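Local coordinates for oxysterol-binding protein homolog 3 (Saccharomyces cerevisiae, PDB 4IC4), which carries lipids in a hydrophobic pocket and transfers them between membranes in a phosphoinositide-coupled way, here as its OSBP-related domain, and helps maintain sterol distribution, at residues Arg91-Pro94 with Ile95-Val98; Leu345-Leu348 with Gln349-Arg353; Glu307-Glu310 with Ile311-Gly314; Phe105-Ile108 with Tyr109-Lys112. All coordinates share one frame; numbering follows the deposited sequence.

In the fold
All four contacts are local, each made within one unbroken run of the chain. They follow in series, and none nests in or crosses another. Interaction 1 turns the chain from the loop after helix 83-88 into helix 94-104. Interaction 4 lies just past the end of that helix, in a 3-10 turn leading towards strand 118-120; its nearest atoms are about 9 Å from those of interaction 1. Much later, interaction 3 closes a tight turn in the loop between helices 300-305 and 325-331. Interaction 2 comes last, on helix 335-354, and holds part of the phosphoinositide site. Its centre is 46 Å from that of interaction 1, across the centre of the chain.

Interaction 1 of 4, residues Arg91-Pro94 with Ile95-Val98; sequences RPDP and ITFV
R91 bends its side chain across the CE1 and CZ atoms of F97. Its chain folds at chi2 (-86°) and chi3 (-68°), which brings NE 3.2 Å from F97 CE1. The guanidinium and ring planes stand 82° apart, so this is not a flat stack. NH1 lies at the ring edge, in its plane. With an alanine here, F97 would probably lose the arm packed against its outer end, and a gap would open there. The other half of the contact joins D93 and T96. T96 OG1 sits 2.5 Å from D93 O and 2.8 Å from D93 OD2, with both acceptors within reach of its one proton. T96 N also binds D93 O at 3.1 Å. V98 N reaches P94 O at 3.0 Å, almost in line with the carbonyl, as an i to i+4 bond of the helix. Together these bonds form the first turn at the start of the helix. Helix 94-104 is packed on several sides. F97 touches K87 and A88 of helix 83-88, D93 and T96 meet E263 of strand 263-268, and P94, I95 and V98 rest on F196 of strand 195-199.

Interaction 2 of 4, residues Leu345-Leu348 with Gln349-Arg353; sequences LEQL and QRERR
The carbonyl oxygen of E346 takes two donors: R350 N at 3.0 Å and a water at 2.8 Å. It belongs to a regular i to i+4 turn of the alpha-helix 335-354. E346, Q347, L348, Q349 and R350 are part of the phosphatidylinositol 4-phosphate site of this OSBP-related domain. The same water accepts from Q349 NE2, tying that amide back to the helix backbone. E346 and Q349 run side by side and point the same way, with carboxylate and amide planes 70° apart. Their ends, OE2 and NE2, are 4.1 Å apart, and a second water joins them. The other end of the Q349 amide, OE1, binds L124 N. This fixes how the amide is turned, next to H146 of the same lipid site. On another side of the helix, L345 O is also held twice, by Q349 N at 3.1 Å and by a third water. That water accepts from R352 NH2. The R352 chain bends at chi3 (-69°), which folds the guanidinium back along the helix. NH1 bonds to L396 O near the C-terminus. L348 O lies 3.7 Å above one face of the R352 guanidinium, towards its rim.

Interaction 3 of 4, residues Glu307-Glu310 with Ile311-Gly314; sequences EITE and IEKG
T309 and E312 cross at a slant, and their ends meet at one carboxylate oxygen. E312 CG lies anti to the carbonyl carbon (chi1 -61°), and the chain then bends at chi2 (81°). This swings OE1 back to the start of the turn. OE1 is gripped twice by T309. The backbone T309 N comes nearly along the C-O axis, 2.8 Å from E312 OE1. The hydroxyl T309 OG1 donates to E312 OE1 from the syn side at 2.7 Å, 25° out of the carboxylate plane. OG1 in turn accepts from I311 N at 3.1 Å, which makes an ST turn. The carboxylate bond to T309 N is like one half of a capping box, but OG1 serves I311 N and not E312 N. The backbone closes the turn through K313 N to T309 O at 2.9 Å, almost straight along the carbonyl. With an alanine at E312, the T309 amide and hydroxyl would probably both lose their acceptor, and the hydroxyl would be freer to turn. Around this core, I311 CB lies 3.4 Å from T309 OG1, and I308 CG2 comes 4.0 Å from K313 N. One water joins E310 O and K313 O across the outside of the turn. E312 OE2 has a weak, long ion pair with R322. The turn lies in the loop between helices 300-305 and 325-331. I311 and E312 rest on I131 and E129 of strand 127-132, I311 also touches V28 and R30, and I311 O binds R385 of helix 381-386.

Interaction 4 of 4, residues Phe105-Ile108 with Tyr109-Lys112; sequences FLSI and YRDK
I108 CG1 stands between its backbone N and carbonyl carbon (chi1 63°), and that setting carries it over the ring of Y109. The two side chains lie side by side and point the same way. CG1 is 3.7 Å from the ring centroid and 12° off the ring normal, a CH-pi contact over the face. CD1 follows along the same ring and comes 3.7 Å from Y109 CZ. R110 turns the other way. Its chain is extended from CG to NE, and NH1 comes back to the carbonyl oxygen of S107 at 2.9 Å, close to the guanidinium plane. R110 N binds the same oxygen at 3.1 Å. The two donors reach it from opposite faces of the carbonyl plane. A water accepts from NH1 and donates to S107 OG at 2.7 Å; that hydroxyl also bonds to S104 O. So the polar end of R110 is tied to S107 twice, once directly and once through water. I108 and Y109 both touch L74 of helix 71-76, and Y109 also meets M215 of strand 214-225. The i to i+3 bonds from Y109 N to L106 O and from R110 N to S107 O are those of a 3-10 turn, here following helix 94-104.

Interaction 1 of 4, residues Arg91-Pro94 with Ile95-Val98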
# COMPACT_ATOMS: atom_id res chain seq x y z
N ARG A 91 -11.25 -5.73 21.82
CA ARG A 91 -12.71 -5.78 21.74
C ARG A 91 -13.24 -7.21 21.63
O ARG A 91 -12.54 -8.11 21.18
CB ARG A 91 -13.18 -4.97 20.53
CG ARG A 91 -12.83 -3.49 20.60
CD ARG A 91 -13.87 -2.70 21.37
NE ARG A 91 -15.14 -2.66 20.64
CZ ARG A 91 -16.18 -1.91 21.01
NH1 ARG A 91 -17.29 -1.94 20.28
NH2 ARG A 91 -16.11 -1.15 22.09
N PRO A 92 -14.50 -7.43 22.05
CA PRO A 92 -15.11 -8.76 22.00
C PRO A 92 -15.52 -9.19 20.59
O PRO A 92 -15.68 -10.38 20.31
CB PRO A 92 -16.30 -8.62 22.93
CG PRO A 92 -16.73 -7.21 22.70
CD PRO A 92 -15.40 -6.47 22.70
N ASP A 93 -15.68 -8.21 19.70
CA ASP A 93 -16.07 -8.46 18.31
C ASP A 93 -14.96 -7.93 17.40
O ASP A 93 -15.17 -7.00 16.62
CB ASP A 93 -17.38 -7.74 18.01
CG ASP A 93 -17.29 -6.23 18.22
OD1 ASP A 93 -16.73 -5.81 19.25
OD2 ASP A 93 -17.77 -5.48 17.36
N PRO A 94 -13.77 -8.54 17.47
CA PRO A 94 -12.62 -8.13 16.66
C PRO A 94 -12.79 -8.01 15.15
O PRO A 94 -12.23 -7.10 14.54
CB PRO A 94 -11.54 -9.14 17.04
CG PRO A 94 -12.34 -10.37 17.37
CD PRO A 94 -13.46 -9.79 18.19
N ILE A 95 -13.54 -8.91 14.54
CA ILE A 95 -13.69 -8.84 13.09
C ILE A 95 -14.34 -7.55 12.62
O ILE A 95 -14.18 -7.16 11.47
CB ILE A 95 -14.46 -10.07 12.53
CG1 ILE A 95 -14.13 -10.25 11.04
CG2 ILE A 95 -15.96 -9.88 12.70
CD1 ILE A 95 -14.56 -11.58 10.45
N THR A 96 -15.06 -6.87 13.51
CA THR A 96 -15.69 -5.61 13.12
C THR A 96 -14.59 -4.59 12.83
O THR A 96 -14.65 -3.85 11.84
CB THR A 96 -16.61 -5.04 14.23
OG1 THR A 96 -15.86 -4.89 15.44
CG2 THR A 96 -17.78 -5.97 14.48
N PHE A 97 -13.58 -4.55 13.69
CA PHE A 97 -12.49 -3.60 13.53
C PHE A 97 -11.49 -4.06 12.46
O PHE A 97 -10.89 -3.23 11.78
CB PHE A 97 -11.81 -3.36 14.87
CG PHE A 97 -12.72 -2.75 15.89
CD1 PHE A 97 -13.52 -3.55 16.69
CD2 PHE A 97 -12.87 -1.37 15.97
CE1 PHE A 97 -14.46 -2.99 17.56
CE2 PHE A 97 -13.80 -0.80 16.83
CZ PHE A 97 -14.60 -1.61 17.63
N VAL A 98 -11.33 -5.37 12.32
CA VAL A 98 -10.43 -5.87 11.29
C VAL A 98 -11.05 -5.52 9.94
O VAL A 98 -10.35 -5.17 8.99
CB VAL A 98 -10.24 -7.41 11.40
CG1 VAL A 98 -9.42 -7.92 10.22
CG2 VAL A 98 -9.52 -7.74 12.70

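Interaction 2 of 4, residues Leu345-Leu348 with Gln349-Arg353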
# COMPACT_ATOMS: atom_id res chain seq x y z
N LEU A 345 18.55 4.26 -13.17
CA LEU A 345 18.29 3.13 -12.27
C LEU A 345 17.74 1.93 -13.04
O LEU A 345 18.12 0.79 -12.77
CB LEU A 345 17.30 3.54 -11.18
CG LEU A 345 17.87 4.03 -9.85
CD1 LEU A 345 18.72 5.28 -10.07
CD2 LEU A 345 16.73 4.31 -8.88
N GLU A 346 16.85 2.18 -13.99
CA GLU A 346 16.27 1.10 -14.78
C GLU A 346 17.35 0.43 -15.62
O GLU A 346 17.39 -0.80 -15.74
CB GLU A 346 15.17 1.65 -15.69
CG GLU A 346 13.78 1.15 -15.35
CD GLU A 346 13.34 1.53 -13.95
OE1 GLU A 346 13.29 2.74 -13.65
OE2 GLU A 346 13.05 0.61 -13.15
N GLN A 347 18.24 1.24 -16.19
CA GLN A 347 19.32 0.75 -17.02
C GLN A 347 20.31 -0.10 -16.22
O GLN A 347 20.75 -1.15 -16.67
CB GLN A 347 20.03 1.94 -17.67
CG GLN A 347 20.75 1.63 -18.97
CD GLN A 347 21.96 0.76 -18.78
OE1 GLN A 347 22.89 1.11 -18.05
NE2 GLN A 347 21.96 -0.40 -19.44
N LEU A 348 20.66 0.36 -15.02
CA LEU A 348 21.59 -0.40 -14.19
C LEU A 348 21.01 -1.76 -13.83
O LEU A 348 21.71 -2.77 -13.83
CB LEU A 348 21.92 0.37 -12.90
CG LEU A 348 22.72 1.66 -13.08
CD1 LEU A 348 22.93 2.30 -11.71
CD2 LEU A 348 24.07 1.37 -13.74
N GLN A 349 19.72 -1.78 -13.53
CA GLN A 349 19.06 -3.03 -13.18
C GLN A 349 19.01 -3.98 -14.38
O GLN A 349 19.22 -5.18 -14.22
CB GLN A 349 17.65 -2.75 -12.68
CG GLN A 349 16.83 -3.99 -12.44
CD GLN A 349 15.56 -3.68 -11.69
OE1 GLN A 349 15.49 -3.88 -10.48
NE2 GLN A 349 14.57 -3.16 -12.39
N ARG A 350 18.73 -3.44 -15.56
CA ARG A 350 18.68 -4.26 -16.76
C ARG A 350 20.05 -4.88 -17.03
O ARG A 350 20.15 -6.05 -17.41
CB ARG A 350 18.24 -3.44 -17.97
CG ARG A 350 18.28 -4.22 -19.27
CD ARG A 350 16.91 -4.41 -19.87
NE ARG A 350 16.60 -3.36 -20.84
CZ ARG A 350 17.20 -3.22 -22.02
NH1 ARG A 350 18.15 -4.07 -22.39
NH2 ARG A 350 16.84 -2.24 -22.84
N GLU A 351 21.11 -4.09 -16.84
CA GLU A 351 22.47 -4.58 -17.06
C GLU A 351 22.77 -5.72 -16.10
O GLU A 351 23.35 -6.74 -16.49
CB GLU A 351 23.49 -3.46 -16.85
CG GLU A 351 23.44 -2.36 -17.90
CD GLU A 351 23.88 -2.83 -19.27
OE1 GLU A 351 23.80 -2.04 -20.23
OE2 GLU A 351 24.31 -4.00 -19.39
N ARG A 352 22.39 -5.56 -14.83
CA ARG A 352 22.62 -6.61 -13.85
C ARG A 352 21.87 -7.87 -14.24
O ARG A 352 22.39 -8.98 -14.17
CB ARG A 352 22.15 -6.17 -12.46
CG ARG A 352 23.01 -5.11 -11.80
CD ARG A 352 22.71 -5.03 -10.30
NE ARG A 352 21.38 -4.49 -10.02
CZ ARG A 352 21.10 -3.19 -9.95
NH1 ARG A 352 22.07 -2.30 -10.14
NH2 ARG A 352 19.87 -2.78 -9.68
N ARG A 353 20.62 -7.68 -14.66
CA ARG A 353 19.75 -8.78 -15.05
C ARG A 353 20.30 -9.56 -16.24
O ARG A 353 20.43 -10.78 -16.18
CB ARG A 353 18.36 -8.24 -15.38
CG ARG A 353 17.24 -9.26 -15.37
CD ARG A 353 15.90 -8.56 -15.56
NE ARG A 353 14.76 -9.46 -15.44
CZ ARG A 353 14.30 -9.95 -14.29
NH1 ARG A 353 14.89 -9.63 -13.14
NH2 ARG A 353 13.25 -10.76 -14.28
O HOH W 1 19.33 -0.10 -10.34
O HOH W 2 12.03 -1.88 -11.43
O HOH W 3 15.14 -2.44 -15.30

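Interaction 3 of 4, residues Glu307-Glu310 with Ile311-Gly314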
# COMPACT_ATOMS: atom_id res chain seq x y z
N GLU A 307 10.04 10.65 4.10
CA GLU A 307 10.86 11.54 4.92
C GLU A 307 11.89 10.77 5.75
O GLU A 307 11.61 9.70 6.28
CB GLU A 307 10.00 12.38 5.87
CG GLU A 307 10.83 13.27 6.79
CD GLU A 307 10.00 14.13 7.73
OE1 GLU A 307 8.92 13.70 8.16
OE2 GLU A 307 10.46 15.25 8.06
N ILE A 308 13.09 11.34 5.84
CA ILE A 308 14.15 10.76 6.64
C ILE A 308 14.17 11.58 7.93
O ILE A 308 14.45 12.78 7.90
CB ILE A 308 15.52 10.87 5.94
CG1 ILE A 308 15.54 10.01 4.68
CG2 ILE A 308 16.63 10.43 6.89
CD1 ILE A 308 16.81 10.13 3.87
N THR A 309 13.85 10.94 9.05
CA THR A 309 13.85 11.61 10.34
C THR A 309 14.97 11.01 11.18
O THR A 309 15.74 10.19 10.69
CB THR A 309 12.52 11.39 11.10
OG1 THR A 309 12.41 10.02 11.48
CG2 THR A 309 11.32 11.78 10.24
N GLU A 310 15.05 11.42 12.44
CA GLU A 310 16.07 10.90 13.34
C GLU A 310 15.92 9.39 13.52
O GLU A 310 16.84 8.71 13.96
CB GLU A 310 15.96 11.59 14.71
CG GLU A 310 14.61 11.39 15.37
CD GLU A 310 14.42 12.28 16.58
OE1 GLU A 310 15.13 12.10 17.59
OE2 GLU A 310 13.54 13.17 16.52
N ILE A 311 14.75 8.86 13.18
CA ILE A 311 14.53 7.42 13.31
C ILE A 311 15.35 6.67 12.26
O ILE A 311 15.97 5.65 12.56
CB ILE A 311 13.04 7.06 13.11
CG1 ILE A 311 12.21 7.63 14.26
CG2 ILE A 311 12.88 5.54 13.03
CD1 ILE A 311 10.73 7.39 14.11
N GLU A 312 15.36 7.20 11.04
CA GLU A 312 16.06 6.57 9.93
C GLU A 312 17.50 7.03 9.69
O GLU A 312 18.31 6.26 9.16
CB GLU A 312 15.28 6.78 8.63
CG GLU A 312 13.88 6.18 8.58
CD GLU A 312 12.83 7.05 9.26
OE1 GLU A 312 13.08 8.26 9.48
OE2 GLU A 312 11.73 6.53 9.55
N LYS A 313 17.81 8.27 10.06
CA LYS A 313 19.13 8.83 9.82
C LYS A 313 20.30 7.94 10.24
O LYS A 313 20.48 7.67 11.43
CB LYS A 313 19.28 10.21 10.48
CG LYS A 313 20.62 10.88 10.19
CD LYS A 313 20.79 12.19 10.95
CE LYS A 313 22.16 12.80 10.71
NZ LYS A 313 22.38 14.03 11.53
N GLY A 314 21.07 7.51 9.25
CA GLY A 314 22.23 6.67 9.48
C GLY A 314 21.95 5.22 9.82
O GLY A 314 22.88 4.46 10.07
O HOH W 4 10.29 8.79 8.57
O HOH W 5 19.45 9.02 13.68

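Interaction 4 of 4, residues Phe105-Ile108 with Tyr109-Lys112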
# COMPACT_ATOMS: atom_id res chain seq x y z
N PHE A 105 -7.84 1.37 3.70
CA PHE A 105 -6.83 1.78 2.74
C PHE A 105 -7.41 2.47 1.51
O PHE A 105 -6.74 3.28 0.87
CB PHE A 105 -5.98 0.58 2.30
CG PHE A 105 -6.59 -0.22 1.20
CD1 PHE A 105 -7.64 -1.09 1.46
CD2 PHE A 105 -6.15 -0.08 -0.11
CE1 PHE A 105 -8.24 -1.81 0.43
CE2 PHE A 105 -6.74 -0.79 -1.15
CZ PHE A 105 -7.80 -1.66 -0.88
N LEU A 106 -8.66 2.15 1.17
CA LEU A 106 -9.30 2.76 0.00
C LEU A 106 -9.40 4.27 0.12
O LEU A 106 -9.40 4.98 -0.89
CB LEU A 106 -10.70 2.19 -0.20
CG LEU A 106 -10.80 0.73 -0.62
CD1 LEU A 106 -12.25 0.27 -0.49
CD2 LEU A 106 -10.31 0.57 -2.05
N SER A 107 -9.47 4.76 1.35
CA SER A 107 -9.61 6.19 1.61
C SER A 107 -8.52 7.10 1.03
O SER A 107 -8.73 8.31 0.92
CB SER A 107 -9.73 6.45 3.12
OG SER A 107 -8.53 6.09 3.80
N ILE A 108 -7.37 6.54 0.68
CA ILE A 108 -6.31 7.39 0.14
C ILE A 108 -6.69 7.93 -1.24
O ILE A 108 -6.05 8.85 -1.75
CB ILE A 108 -4.94 6.66 0.03
CG1 ILE A 108 -5.03 5.48 -0.95
CG2 ILE A 108 -4.49 6.20 1.41
CD1 ILE A 108 -3.68 4.84 -1.25
N TYR A 109 -7.74 7.38 -1.83
CA TYR A 109 -8.19 7.81 -3.14
C TYR A 109 -9.41 8.73 -3.06
O TYR A 109 -10.04 9.00 -4.08
CB TYR A 109 -8.51 6.60 -4.01
CG TYR A 109 -7.32 5.69 -4.22
CD1 TYR A 109 -6.20 6.15 -4.91
CD2 TYR A 109 -7.30 4.40 -3.71
CE1 TYR A 109 -5.08 5.34 -5.08
CE2 TYR A 109 -6.18 3.58 -3.87
CZ TYR A 109 -5.08 4.06 -4.56
OH TYR A 109 -3.95 3.29 -4.72
N ARG A 110 -9.73 9.21 -1.87
CA ARG A 110 -10.89 10.08 -1.73
C ARG A 110 -10.73 11.36 -2.53
O ARG A 110 -11.70 11.86 -3.12
CB ARG A 110 -11.20 10.38 -0.25
CG ARG A 110 -10.12 11.04 0.59
CD ARG A 110 -10.62 11.02 2.03
NE ARG A 110 -9.80 11.69 3.04
CZ ARG A 110 -8.68 11.19 3.56
NH1 ARG A 110 -8.21 10.01 3.16
NH2 ARG A 110 -8.06 11.84 4.54
N ASP A 111 -9.52 11.92 -2.56
CA ASP A 111 -9.27 13.10 -3.37
C ASP A 111 -8.86 12.52 -4.72
O ASP A 111 -7.80 11.90 -4.84
CB ASP A 111 -8.13 13.95 -2.81
CG ASP A 111 -7.92 15.23 -3.60
OD1 ASP A 111 -7.98 15.18 -4.84
OD2 ASP A 111 -7.69 16.29 -2.97
N LYS A 112 -9.72 12.70 -5.72
CA LYS A 112 -9.48 12.18 -7.05
C LYS A 112 -8.10 12.51 -7.63
O LYS A 112 -7.63 11.82 -8.53
CB LYS A 112 -10.57 12.68 -8.01
CG LYS A 112 -11.95 12.13 -7.68
CD LYS A 112 -13.01 12.68 -8.62
CE LYS A 112 -14.38 12.10 -8.29
NZ LYS A 112 -15.46 12.67 -9.14
O HOH W 6 -6.66 7.92 4.48
O HOH W 7 -7.00 11.40 -1.15